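Local coordinates for methyltransferase-like protein (Saccharopolyspora spinosa, PDB 4PNE), which catalyses a [4+2] cycloaddition in spinosyn biosynthesis, working as a cyclase that resembles S-adenosylmethionine-dependent methyltransferases and binds S-adenosyl-L-homocysteine, at residues D44-T47 with P48-S52. Sequence-based numbering, arbitrary orientation.
Sequences DLVT and PLLNS
The carboxamide of N51 turns one face back toward T47: T47 O sits almost squarely above N51 CG at 3.3 Å, and on that same face the methyl T47 CG2 lies over N51 ND2 at 3.7 Å. The two side chains run side by side and point the same way, both meeting I130 of helix 125-138. The puckered ring of P48 brings its CD corner back against the preceding turn, 3.4 Å from L45 O. P48 makes this a worked example of a proline-kinked alpha-helix, here helix 36-54 of a methyltransferase-like fold. P48 has no N-H to offer D44 O, and the break spreads to the next residue, since L49 N stands 5.0 Å from L45 O and makes no bond to it. The ring also crowds the residue before it, T47 CB and P48 CD being 3.3 Å apart, tighter than usual for two carbons. Regular i to i+4 bonding returns at once beyond the kink. L50 N donates to V46 O at 3.0 Å with a nearly straight N-H angle of 166°, and N51 N donates to T47 O at 2.9 Å; both donors lie close to the C=O axis. On another flank, V46 CG1 meets L50 CD1 at 4.1 Å, the two side chains crossing at a slant, and both rest on W276 of helix 271-281. L50 also touches I60, a residue of the S-adenosyl-L-homocysteine site, which places this turn beside the ligand pocket. At the other end, D44 OD1 accepts hydrogen bonds from V126 N and S124 OG, tying the helix to the start of helix 125-138. T47 CG2 reaches the amide because it lies anti to the backbone N, an orientation that sets T47 OG1 beside that N (chi1 -77°), where it hydrogen-bonds Y43 O.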
ATOM      1  N   ASP A  44      14.184  -1.173   3.634  1.00 13.87           N
ATOM      2  CA  ASP A  44      15.540  -0.941   3.086  1.00 14.02           C
ATOM      3  C   ASP A  44      16.217  -2.300   2.782  1.00 15.99           C
ATOM      4  O   ASP A  44      16.917  -2.461   1.765  1.00 15.20           O
ATOM      5  CB  ASP A  44      16.418  -0.125   4.051  1.00 15.32           C
ATOM      6  CG  ASP A  44      16.059   1.365   4.105  1.00 19.44           C
ATOM      7  OD1 ASP A  44      15.344   1.895   3.226  1.00 14.53           O
ATOM      8  OD2 ASP A  44      16.517   2.006   5.061  1.00 21.78           O
ATOM      9  N   LEU A  45      16.026  -3.232   3.707  1.00 14.23           N
ATOM     10  CA  LEU A  45      16.613  -4.552   3.614  1.00 13.49           C
ATOM     11  C   LEU A  45      15.952  -5.443   2.578  1.00 16.35           C
ATOM     12  O   LEU A  45      16.650  -6.153   1.872  1.00 20.49           O
ATOM     13  CB  LEU A  45      16.573  -5.247   4.974  1.00 19.19           C
ATOM     14  CG  LEU A  45      17.506  -4.657   6.019  1.00 18.97           C
ATOM     15  CD1 LEU A  45      17.246  -5.303   7.385  1.00 28.71           C
ATOM     16  CD2 LEU A  45      18.947  -4.819   5.590  1.00 24.27           C
ATOM     17  N   VAL A  46      14.627  -5.422   2.491  1.00 14.84           N
ATOM     18  CA  VAL A  46      13.895  -6.371   1.656  1.00 16.09           C
ATOM     19  C   VAL A  46      13.740  -5.886   0.217  1.00 19.56           C
ATOM     20  O   VAL A  46      13.506  -6.672  -0.686  1.00 16.90           O
ATOM     21  CB  VAL A  46      12.485  -6.673   2.255  1.00 18.56           C
ATOM     22  CG1 VAL A  46      11.513  -5.581   1.954  1.00 20.96           C
ATOM     23  CG2 VAL A  46      11.945  -7.979   1.691  1.00 23.89           C
ATOM     24  N   THR A  47      13.945  -4.595  -0.020  1.00 21.19           N
ATOM     25  CA  THR A  47      13.754  -4.054  -1.364  1.00 20.29           C
ATOM     26  C   THR A  47      14.502  -4.761  -2.480  1.00 16.16           C
ATOM     27  O   THR A  47      13.879  -5.087  -3.508  1.00 19.59           O
ATOM     28  CB  THR A  47      14.161  -2.567  -1.391  1.00 24.92           C
ATOM     29  OG1 THR A  47      13.118  -1.816  -0.795  1.00 22.31           O
ATOM     30  CG2 THR A  47      14.355  -2.061  -2.814  1.00 24.13           C
ATOM     31  N   PRO A  48      15.817  -4.998  -2.315  1.00 18.73           N
ATOM     32  CA  PRO A  48      16.541  -5.688  -3.388  1.00 20.98           C
ATOM     33  C   PRO A  48      15.953  -7.086  -3.690  1.00 15.31           C
ATOM     34  O   PRO A  48      15.943  -7.504  -4.837  1.00 18.34           O
ATOM     35  CB  PRO A  48      17.969  -5.801  -2.842  1.00 24.98           C
ATOM     36  CG  PRO A  48      18.061  -4.807  -1.766  1.00 23.61           C
ATOM     37  CD  PRO A  48      16.692  -4.675  -1.182  1.00 18.71           C
ATOM     38  N   LEU A  49      15.450  -7.774  -2.672  1.00 16.89           N
ATOM     39  CA  LEU A  49      14.843  -9.090  -2.859  1.00 16.62           C
ATOM     40  C   LEU A  49      13.545  -8.949  -3.640  1.00 14.85           C
ATOM     41  O   LEU A  49      13.326  -9.684  -4.604  1.00 14.77           O
ATOM     42  CB  LEU A  49      14.580  -9.784  -1.503  1.00 14.65           C
ATOM     43  CG  LEU A  49      13.880 -11.145  -1.577  1.00 14.48           C
ATOM     44  CD1 LEU A  49      14.489 -12.104  -2.589  1.00 26.02           C
ATOM     45  CD2 LEU A  49      13.831 -11.799  -0.194  1.00 21.65           C
ATOM     46  N   LEU A  50      12.702  -7.997  -3.257  1.00 14.27           N
ATOM     47  CA  LEU A  50      11.442  -7.786  -3.983  1.00 12.09           C
ATOM     48  C   LEU A  50      11.687  -7.429  -5.420  1.00 13.69           C
ATOM     49  O   LEU A  50      11.009  -7.929  -6.318  1.00 14.05           O
ATOM     50  CB  LEU A  50      10.585  -6.687  -3.353  1.00 14.65           C
ATOM     51  CG  LEU A  50      10.139  -6.885  -1.918  1.00 16.56           C
ATOM     52  CD1 LEU A  50       9.243  -5.741  -1.479  1.00 18.22           C
ATOM     53  CD2 LEU A  50       9.390  -8.188  -1.787  1.00 13.96           C
ATOM     54  N   ASN A  51      12.653  -6.547  -5.652  1.00 14.48           N
ATOM     55  CA  ASN A  51      12.989  -6.184  -7.021  1.00 15.03           C
ATOM     56  C   ASN A  51      13.473  -7.379  -7.828  1.00 14.91           C
ATOM     57  O   ASN A  51      13.090  -7.553  -8.973  1.00 15.16           O
ATOM     58  CB  ASN A  51      14.031  -5.082  -7.007  1.00 15.39           C
ATOM     59  CG  ASN A  51      13.466  -3.751  -6.513  1.00 18.55           C
ATOM     60  OD1 ASN A  51      12.274  -3.631  -6.190  1.00 19.77           O
ATOM     61  ND2 ASN A  51      14.325  -2.741  -6.473  1.00 24.65           N
ATOM     62  N   SER A  52      14.293  -8.213  -7.211  1.00 15.56           N
ATOM     63  CA  SER A  52      14.776  -9.412  -7.864  1.00 16.26           C
ATOM     64  C   SER A  52      13.634 -10.343  -8.229  1.00 16.45           C
ATOM     65  O   SER A  52      13.578 -10.857  -9.343  1.00 17.36           O
ATOM     66  CB  SER A  52      15.781 -10.136  -6.982  1.00 20.68           C
ATOM     67  OG  SER A  52      16.284 -11.269  -7.652  1.00 24.22           O
TER